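Local coordinates for uncharacterized protein (Bacteroides ovatus, PDB 4DQA) that is of unknown function but probably binds carbohydrate, pairing an N-terminal domain of the E-set type with a concanavalin A-like lectin domain, at residues K153-V156 and G157-F160; Y173-D176 and N177-I180; Y316-D319 and G320-Q324. One frame throughout, in Å; residues are numbered along the deposited sequence.

Contact 1: K153-V156 and G157-F160; sequences KFPV and GTFF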
ATOM      1  N   LYS A 153      22.879   4.040   8.594  1.00 23.02           N
ATOM      2  CA  LYS A 153      23.184   4.272   9.994  1.00 26.68           C
ATOM      3  C   LYS A 153      21.893   4.734  10.647  1.00 24.65           C
ATOM      4  O   LYS A 153      21.316   5.756  10.261  1.00 25.62           O
ATOM      5  CB  LYS A 153      24.262   5.338  10.130  1.00 27.17           C
ATOM      6  CG  LYS A 153      24.872   5.422  11.520  1.00 33.81           C
ATOM      7  CD  LYS A 153      26.201   6.174  11.508  1.00 42.35           C
ATOM      8  N   PHE A 154      21.416   3.978  11.633  1.00 26.06           N
ATOM      9  CA  PHE A 154      20.227   4.382  12.377  1.00 28.09           C
ATOM     10  C   PHE A 154      20.625   5.368  13.459  1.00 26.13           C
ATOM     11  O   PHE A 154      21.792   5.460  13.803  1.00 26.75           O
ATOM     12  CB  PHE A 154      19.555   3.157  12.963  1.00 23.00           C
ATOM     13  CG  PHE A 154      18.855   2.354  11.950  1.00 20.94           C
ATOM     14  CD1 PHE A 154      17.626   2.727  11.491  1.00 20.55           C
ATOM     15  CD2 PHE A 154      19.461   1.234  11.407  1.00 21.13           C
ATOM     16  CE1 PHE A 154      16.972   1.987  10.535  1.00 22.67           C
ATOM     17  CE2 PHE A 154      18.812   0.507  10.471  1.00 19.39           C
ATOM     18  CZ  PHE A 154      17.568   0.881  10.034  1.00 19.88           C
ATOM     19  N   PRO A 155      19.662   6.148  13.969  1.00 25.69           N
ATOM     20  CA  PRO A 155      19.985   7.107  15.028  1.00 27.38           C
ATOM     21  C   PRO A 155      20.762   6.459  16.160  1.00 29.87           C
ATOM     22  O   PRO A 155      20.573   5.258  16.457  1.00 28.77           O
ATOM     23  CB  PRO A 155      18.600   7.547  15.527  1.00 31.12           C
ATOM     24  CG  PRO A 155      17.720   7.415  14.369  1.00 31.87           C
ATOM     25  CD  PRO A 155      18.255   6.242  13.539  1.00 29.16           C
ATOM     26  N   VAL A 156      21.617   7.252  16.808  1.00 27.99           N
ATOM     27  CA  VAL A 156      22.433   6.748  17.904  1.00 29.17           C
ATOM     28  C   VAL A 156      21.595   6.116  18.990  1.00 34.46           C
ATOM     29  O   VAL A 156      20.536   6.628  19.362  1.00 32.43           O
ATOM     30  CB  VAL A 156      23.325   7.816  18.533  1.00 30.29           C
ATOM     31  CG1 VAL A 156      22.489   8.923  19.200  1.00 38.92           C
ATOM     32  CG2 VAL A 156      24.236   7.170  19.554  1.00 39.00           C
ATOM     33  N   GLY A 157      22.081   4.978  19.472  1.00 38.38           N
ATOM     34  CA  GLY A 157      21.420   4.254  20.532  1.00 39.49           C
ATOM     35  C   GLY A 157      20.183   3.540  20.061  1.00 36.02           C
ATOM     36  O   GLY A 157      19.381   3.079  20.875  1.00 37.38           O
ATOM     37  N   THR A 158      20.001   3.430  18.746  1.00 29.17           N
ATOM     38  CA  THR A 158      18.901   2.628  18.271  1.00 28.32           C
ATOM     39  C   THR A 158      19.165   1.230  18.763  1.00 23.58           C
ATOM     40  O   THR A 158      20.269   0.676  18.616  1.00 29.86           O
ATOM     41  CB  THR A 158      18.775   2.649  16.737  1.00 24.23           C
ATOM     42  OG1 THR A 158      18.309   3.947  16.326  1.00 26.25           O
ATOM     43  CG2 THR A 158      17.758   1.618  16.267  1.00 28.51           C
ATOM     44  N   PHE A 159      18.126   0.668  19.350  1.00 29.62           N
ATOM     45  CA  PHE A 159      18.160  -0.699  19.765  1.00 26.50           C
ATOM     46  C   PHE A 159      16.794  -1.218  19.426  1.00 31.50           C
ATOM     47  O   PHE A 159      15.786  -0.791  19.979  1.00 31.20           O
ATOM     48  CB  PHE A 159      18.473  -0.802  21.261  1.00 24.93           C
ATOM     49  CG  PHE A 159      18.668  -2.197  21.735  1.00 26.87           C
ATOM     50  CD1 PHE A 159      19.856  -2.871  21.493  1.00 27.78           C
ATOM     51  CD2 PHE A 159      17.661  -2.844  22.422  1.00 28.59           C
ATOM     52  CE1 PHE A 159      20.031  -4.170  21.931  1.00 31.26           C
ATOM     53  CE2 PHE A 159      17.828  -4.143  22.855  1.00 35.38           C
ATOM     54  CZ  PHE A 159      19.012  -4.806  22.610  1.00 35.46           C
ATOM     55  N   PHE A 160      16.744  -2.081  18.436  1.00 24.14           N
ATOM     56  CA  PHE A 160      15.482  -2.647  18.050  1.00 22.22           C
ATOM     57  C   PHE A 160      15.184  -3.803  18.990  1.00 28.22           C
ATOM     58  O   PHE A 160      15.951  -4.764  19.070  1.00 24.95           O
ATOM     59  CB  PHE A 160      15.548  -3.150  16.614  1.00 21.60           C
ATOM     60  CG  PHE A 160      15.621  -2.055  15.565  1.00 20.80           C
ATOM     61  CD1 PHE A 160      14.747  -0.982  15.575  1.00 24.44           C
ATOM     62  CD2 PHE A 160      16.562  -2.126  14.547  1.00 22.96           C
ATOM     63  CE1 PHE A 160      14.811   0.009  14.590  1.00 22.45           C
ATOM     64  CE2 PHE A 160      16.633  -1.133  13.575  1.00 21.45           C
ATOM     65  CZ  PHE A 160      15.755  -0.070  13.592  1.00 21.13           C
TER
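A type II beta turn from Pro155 to Thr158 forms the tip of a loop of the lectin-like domain, and Phe154 and Phe160 meet at its base. Gly157 takes the positive phi of the third turn position. The turn is closed twice at one carbonyl: Pro155 O accepts the backbone N of Thr158 at 3.0 Å, with a bent N-H...O angle of 141°, and Thr158 OG1 donates to the same Pro155 O at 2.6 Å. Both donors come from one face of the carbonyl plane. With chi1 at -71°, OG1 swings back beside its own backbone N and reaches this oxygen. That leaves Thr158 CG2 over a face of the Phe160 ring, while Phe154 CB lies 3.7 Å from Thr158 OG1. Behind the turn the two rings form a T-shaped pair, planes at 81° and centroids 5.1 Å apart. Phe160 presents its edge to a face of Phe154, its CZ lying 3.9 Å from Phe154 CE1. Phe264 makes a further edge-to-face pair with Phe154. Pro258 touches Phe154, Thr158 and Phe160, and the Phe154 and Phe160 rings pack on Ala313 of strand 312-316; the loop itself joins strand 150-152 to strand 163-171.

Contact 2: Y173-D176 and N177-I180; sequences YFLD and NNTI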
ATOM      1  N   TYR A 173      19.117 -14.004 -10.218  1.00 11.78           N
ATOM      2  CA  TYR A 173      19.747 -15.296 -10.012  1.00 12.34           C
ATOM      3  C   TYR A 173      20.258 -15.401  -8.591  1.00 12.40           C
ATOM      4  O   TYR A 173      20.503 -14.397  -7.918  1.00 12.27           O
ATOM      5  CB  TYR A 173      20.894 -15.531 -10.996  1.00 12.83           C
ATOM      6  CG  TYR A 173      22.078 -14.596 -10.941  1.00 14.57           C
ATOM      7  CD1 TYR A 173      22.090 -13.429 -11.675  1.00 16.09           C
ATOM      8  CD2 TYR A 173      23.225 -14.944 -10.232  1.00 15.44           C
ATOM      9  CE1 TYR A 173      23.215 -12.607 -11.685  1.00 15.91           C
ATOM     10  CE2 TYR A 173      24.359 -14.137 -10.246  1.00 16.81           C
ATOM     11  CZ  TYR A 173      24.342 -12.975 -10.963  1.00 17.29           C
ATOM     12  OH  TYR A 173      25.516 -12.225 -10.979  1.00 18.44           O
ATOM     13  N   PHE A 174      20.416 -16.640  -8.140  1.00 13.74           N
ATOM     14  CA  PHE A 174      20.877 -16.936  -6.801  1.00 13.32           C
ATOM     15  C   PHE A 174      22.326 -17.392  -6.847  1.00 13.85           C
ATOM     16  O   PHE A 174      22.685 -18.342  -7.554  1.00 15.76           O
ATOM     17  CB  PHE A 174      20.051 -18.070  -6.165  1.00 13.21           C
ATOM     18  CG  PHE A 174      18.588 -17.766  -6.008  1.00 13.92           C
ATOM     19  CD1 PHE A 174      18.104 -17.072  -4.913  1.00 15.08           C
ATOM     20  CD2 PHE A 174      17.684 -18.219  -6.957  1.00 17.52           C
ATOM     21  CE1 PHE A 174      16.748 -16.774  -4.806  1.00 16.09           C
ATOM     22  CE2 PHE A 174      16.339 -17.944  -6.844  1.00 20.46           C
ATOM     23  CZ  PHE A 174      15.862 -17.240  -5.779  1.00 16.56           C
ATOM     24  N   LEU A 175      23.157 -16.688  -6.097  1.00 13.82           N
ATOM     25  CA  LEU A 175      24.454 -17.214  -5.725  1.00 13.58           C
ATOM     26  C   LEU A 175      24.315 -17.956  -4.390  1.00 13.92           C
ATOM     27  O   LEU A 175      23.203 -18.166  -3.911  1.00 13.51           O
ATOM     28  CB  LEU A 175      25.468 -16.066  -5.654  1.00 15.02           C
ATOM     29  CG  LEU A 175      25.714 -15.408  -7.022  1.00 16.35           C
ATOM     30  CD1 LEU A 175      26.712 -14.260  -6.922  1.00 22.20           C
ATOM     31  CD2 LEU A 175      26.219 -16.398  -8.080  1.00 19.59           C
ATOM     32  N   ASP A 176      25.425 -18.367  -3.778  1.00 14.35           N
ATOM     33  CA  ASP A 176      25.338 -19.198  -2.579  1.00 15.04           C
ATOM     34  C   ASP A 176      24.638 -18.489  -1.420  1.00 13.92           C
ATOM     35  O   ASP A 176      23.961 -19.115  -0.615  1.00 14.37           O
ATOM     36  CB  ASP A 176      26.736 -19.600  -2.080  1.00 17.44           C
ATOM     37  CG  ASP A 176      27.354 -20.738  -2.860  1.00 24.96           C
ATOM     38  OD1 ASP A 176      26.648 -21.401  -3.632  1.00 24.60           O
ATOM     39  OD2 ASP A 176      28.574 -20.991  -2.647  1.00 28.01           O
ATOM     40  N   ASN A 177      24.843 -17.177  -1.315  1.00 14.00           N
ATOM     41  CA  ASN A 177      24.355 -16.379  -0.191  1.00 13.03           C
ATOM     42  C   ASN A 177      24.085 -14.984  -0.759  1.00 13.36           C
ATOM     43  O   ASN A 177      25.026 -14.346  -1.255  1.00 14.55           O
ATOM     44  CB  ASN A 177      25.429 -16.388   0.896  1.00 14.76           C
ATOM     45  CG  ASN A 177      25.078 -15.544   2.084  1.00 13.29           C
ATOM     46  OD1 ASN A 177      24.428 -14.509   1.966  1.00 14.45           O
ATOM     47  ND2 ASN A 177      25.513 -15.992   3.265  1.00 15.67           N
ATOM     48  N   ASN A 178      22.828 -14.544  -0.696  1.00 12.80           N
ATOM     49  CA  ASN A 178      22.333 -13.345  -1.366  1.00 12.20           C
ATOM     50  C   ASN A 178      21.738 -12.409  -0.308  1.00 12.36           C
ATOM     51  O   ASN A 178      20.733 -12.735   0.289  1.00 12.47           O
ATOM     52  CB  ASN A 178      21.260 -13.760  -2.360  1.00 12.38           C
ATOM     53  CG  ASN A 178      21.749 -14.850  -3.296  1.00 11.23           C
ATOM     54  OD1 ASN A 178      22.415 -14.574  -4.282  1.00 13.69           O
ATOM     55  ND2 ASN A 178      21.427 -16.110  -2.967  1.00 12.72           N
ATOM     56  N   THR A 179      22.392 -11.283  -0.050  1.00 11.27           N
ATOM     57  CA  THR A 179      21.961 -10.364   1.003  1.00 11.59           C
ATOM     58  C   THR A 179      20.686  -9.626   0.626  1.00 12.21           C
ATOM     59  O   THR A 179      20.637  -8.999  -0.435  1.00 12.57           O
ATOM     60  CB  THR A 179      23.040  -9.291   1.223  1.00 10.72           C
ATOM     61  OG1 THR A 179      24.238  -9.925   1.612  1.00 13.14           O
ATOM     62  CG2 THR A 179      22.648  -8.303   2.308  1.00 13.32           C
ATOM     63  N   ILE A 180      19.677  -9.652   1.492  1.00 12.05           N
ATOM     64  CA  ILE A 180      18.544  -8.730   1.334  1.00 10.67           C
ATOM     65  C   ILE A 180      18.836  -7.496   2.160  1.00 12.06           C
ATOM     66  O   ILE A 180      19.136  -6.445   1.607  1.00 12.66           O
ATOM     67  CB  ILE A 180      17.219  -9.365   1.666  1.00 11.71           C
ATOM     68  CG1 ILE A 180      16.958 -10.517   0.700  1.00 13.05           C
ATOM     69  CG2 ILE A 180      16.080  -8.321   1.490  1.00 14.04           C
ATOM     70  CD1 ILE A 180      15.779 -11.384   1.118  1.00 16.04           C
TER
HETATM   71  O   HOH W   1      21.171 -12.756  -5.878  1.00 22.60           O
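Asn178 turns its side-chain amide back across the bend and pairs it with the backbone of Leu175, three residues earlier, using both ends of the group. The oxygen end is the neater one: Leu175 N donates to Asn178 OD1 over 2.9 Å, lying in the plane of the side-chain carbonyl and on a lone pair. At the other end Asn178 ND2 gives a hydrogen to Leu175 O, also at 2.9 Å, but it approaches from above that carbonyl's plane, 49° out of it. Two bonds to a single residue fix the rotation of the amide. The group gets there because chi1 of -53° sets CG beside the backbone N, turned toward the loop. The Phe174 ring stands across the amide at 76° and meets it with its edge, CD1 being 4.0 Å from Asn178 ND2. Back at the oxygen end, a water donates to Asn178 OD1 and to Tyr173 O, 2.7 Å from each, giving OD1 a second donor. ND2 is likewise shared, since it also bonds Ile191 O. Asn177 points its own amide elsewhere, to Asp193, and Tyr173 stacks on His280. An asparagine standing in for a main-chain partner in this way holds the loop from strand 163-171 onto the start of strand 178-180, a connection within the concanavalin A-like beta-sandwich.

Contact 3: Y316-D319 and G320-Q324; sequences YKLD and GSETQ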
ATOM      1  N   TYR A 316      12.566   2.847   1.734  1.00 10.82           N
ATOM      2  CA  TYR A 316      12.961   3.131   0.377  1.00 12.13           C
ATOM      3  C   TYR A 316      11.945   2.525  -0.574  1.00 11.50           C
ATOM      4  O   TYR A 316      11.864   1.296  -0.714  1.00 11.87           O
ATOM      5  CB  TYR A 316      14.345   2.541   0.067  1.00 12.70           C
ATOM      6  CG  TYR A 316      15.498   3.284   0.707  1.00 11.74           C
ATOM      7  CD1 TYR A 316      15.815   4.578   0.306  1.00 12.49           C
ATOM      8  CD2 TYR A 316      16.245   2.717   1.732  1.00 13.27           C
ATOM      9  CE1 TYR A 316      16.864   5.269   0.892  1.00 11.88           C
ATOM     10  CE2 TYR A 316      17.301   3.383   2.312  1.00 13.46           C
ATOM     11  CZ  TYR A 316      17.601   4.680   1.904  1.00 13.57           C
ATOM     12  OH  TYR A 316      18.641   5.376   2.471  1.00 14.00           O
ATOM     13  N   LYS A 317      11.202   3.379  -1.269  1.00 10.08           N
ATOM     14  CA  LYS A 317      10.265   2.896  -2.283  1.00 10.15           C
ATOM     15  C   LYS A 317      11.015   2.321  -3.484  1.00 10.70           C
ATOM     16  O   LYS A 317      10.604   1.314  -4.051  1.00 10.90           O
ATOM     17  CB  LYS A 317       9.330   4.020  -2.742  1.00 12.67           C
ATOM     18  CG  LYS A 317       8.472   4.537  -1.599  1.00 13.19           C
ATOM     19  CD  LYS A 317       7.414   5.582  -2.015  1.00 13.13           C
ATOM     20  CE  LYS A 317       6.305   4.986  -2.885  1.00 12.36           C
ATOM     21  NZ  LYS A 317       5.505   3.932  -2.156  1.00 14.18           N
ATOM     22  N   LEU A 318      12.092   2.989  -3.859  1.00 11.20           N
ATOM     23  CA  LEU A 318      12.889   2.669  -5.061  1.00 11.61           C
ATOM     24  C   LEU A 318      12.063   2.724  -6.354  1.00 10.78           C
ATOM     25  O   LEU A 318      12.195   1.874  -7.226  1.00 12.60           O
ATOM     26  CB  LEU A 318      13.666   1.340  -4.900  1.00 10.81           C
ATOM     27  CG  LEU A 318      14.494   1.245  -3.641  1.00 11.35           C
ATOM     28  CD1 LEU A 318      15.181  -0.108  -3.565  1.00 14.27           C
ATOM     29  CD2 LEU A 318      15.510   2.363  -3.520  1.00 14.09           C
ATOM     30  N   ASP A 319      11.219   3.744  -6.437  1.00 10.80           N
ATOM     31  CA  ASP A 319      10.407   3.994  -7.607  1.00 12.27           C
ATOM     32  C   ASP A 319      10.799   5.270  -8.325  1.00 14.94           C
ATOM     33  O   ASP A 319      10.091   5.700  -9.239  1.00 14.78           O
ATOM     34  CB  ASP A 319       8.926   4.035  -7.234  1.00 13.77           C
ATOM     35  CG  ASP A 319       8.577   5.228  -6.346  1.00 13.74           C
ATOM     36  OD1 ASP A 319       9.505   5.875  -5.827  1.00 13.86           O
ATOM     37  OD2 ASP A 319       7.358   5.476  -6.149  1.00 16.67           O
ATOM     38  N   GLY A 320      11.927   5.849  -7.928  1.00 13.01           N
ATOM     39  CA  GLY A 320      12.387   7.107  -8.504  1.00 14.44           C
ATOM     40  C   GLY A 320      12.057   8.307  -7.656  1.00 15.56           C
ATOM     41  O   GLY A 320      12.547   9.409  -7.921  1.00 16.75           O
ATOM     42  N   SER A 321      11.204   8.146  -6.650  1.00 13.73           N
ATOM     43  CA  SER A 321      10.820   9.295  -5.834  1.00 13.14           C
ATOM     44  C   SER A 321      11.843   9.665  -4.758  1.00 14.55           C
ATOM     45  O   SER A 321      11.728  10.756  -4.186  1.00 15.86           O
ATOM     46  CB  SER A 321       9.455   9.056  -5.187  1.00 15.02           C
ATOM     47  OG  SER A 321       9.439   7.986  -4.265  1.00 15.13           O
ATOM     48  N   GLU A 322      12.839   8.826  -4.495  1.00 13.32           N
ATOM     49  CA  GLU A 322      13.902   9.216  -3.566  1.00 13.82           C
ATOM     50  C   GLU A 322      14.975  10.025  -4.248  1.00 14.88           C
ATOM     51  O   GLU A 322      15.368   9.777  -5.386  1.00 15.36           O
ATOM     52  CB  GLU A 322      14.558   8.021  -2.878  1.00 13.46           C
ATOM     53  CG  GLU A 322      13.713   7.413  -1.757  1.00 13.85           C
ATOM     54  CD  GLU A 322      12.861   6.224  -2.156  1.00 15.27           C
ATOM     55  OE1 GLU A 322      13.237   5.457  -3.065  1.00 13.97           O
ATOM     56  OE2 GLU A 322      11.812   6.073  -1.504  1.00 14.17           O
ATOM     57  N   THR A 323      15.455  11.000  -3.509  1.00 13.25           N
ATOM     58  CA  THR A 323      16.584  11.790  -3.925  1.00 12.97           C
ATOM     59  C   THR A 323      17.880  11.030  -3.786  1.00 13.55           C
ATOM     60  O   THR A 323      18.229  10.582  -2.689  1.00 14.42           O
ATOM     61  CB  THR A 323      16.656  13.049  -3.056  1.00 14.09           C
ATOM     62  OG1 THR A 323      15.525  13.881  -3.342  1.00 20.75           O
ATOM     63  CG2 THR A 323      17.936  13.822  -3.297  1.00 16.81           C
ATOM     64  N   GLN A 324      18.606  10.904  -4.891  1.00 12.39           N
ATOM     65  CA  GLN A 324      19.985  10.436  -4.914  1.00 11.74           C
ATOM     66  C   GLN A 324      20.881  11.544  -5.389  1.00 12.75           C
ATOM     67  O   GLN A 324      20.667  12.117  -6.462  1.00 13.76           O
ATOM     68  CB  GLN A 324      20.131   9.232  -5.853  1.00 12.96           C
ATOM     69  CG  GLN A 324      19.377   8.020  -5.354  1.00 11.88           C
ATOM     70  CD  GLN A 324      19.691   6.754  -6.142  1.00 12.47           C
ATOM     71  OE1 GLN A 324      20.827   6.265  -6.129  1.00 13.56           O
ATOM     72  NE2 GLN A 324      18.661   6.189  -6.774  1.00 11.95           N
TER
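Edge-on to the Tyr316 ring comes the stem of Glu322: CG of Glu322 lies close to the ring plane, 4.1 Å from Tyr316 CD1, and the carboxylate beyond it is turned 86° to the ring. Further round, Tyr316 touches Asp331 and Ile336, and its hydroxyl bonds Ile329 O. This is a tight loop of the lectin-like beta-sandwich, leading from strand 312-316 of one sheet to strand 324-325 at the margin of the other, and side-chain carboxylates hold both halves of it. The first is that of Glu322, which takes two successive backbone N-H groups. Lys317 N bonds Glu322 OE2 at 2.8 Å, on the syn side but tilted from the carboxylate plane, and Leu318 N bonds Glu322 OE1 at 2.8 Å on its syn lone pair. Lys317 lies in the right-handed helical region, which points its N-H and that of Leu318 the same way, and Leu318 follows in the left-handed one. The backbone sequence resembles an anion-binding nest, though only these two N-H groups bond the carboxylate; Asp319 N stays 4.3 Å from Glu322 OE1. A bend at chi2 of 96° folds the glutamate so that both oxygens reach them. These bonds are consistent with a carboxylate that stays ionised. The lysine's own ammonium group goes elsewhere, to a salt bridge with Glu285. Leu318 meanwhile packs on Ile329, as does Glu322. The second carboxylate makes an Asx turn: Ser321 N, two residues on, bonds Asp319 OD1 at 3.0 Å from above the carboxylate plane. Gly320 between them has a positive phi. The same OD1 also receives the serine hydroxyl, Ser321 OG, which sits 2.6 Å from Asp319 OD1 on its syn lone pair.

How the contacts relate
The three contacts are separate bends of the lectin-like domain, met in series along the chain and never touching. Centres of contacts 1 and 2 lie about 27 Å apart, those of 2 and 3 about 23 Å, and those of 1 and 3 about 22 Å; the closest atoms, between contacts 1 and 3, are about 8 Å apart. Contacts 1 and 3 each sit where the chain passes between the two sheets of the sandwich, and strand 312-316 links them: it carries Ala313, against which the aromatic pair of contact 1 packs, and ends at Tyr316 in contact 3. Contact 2 follows strand 163-171, the strand after contact 1. No bound ligand marks a sugar site near any of them.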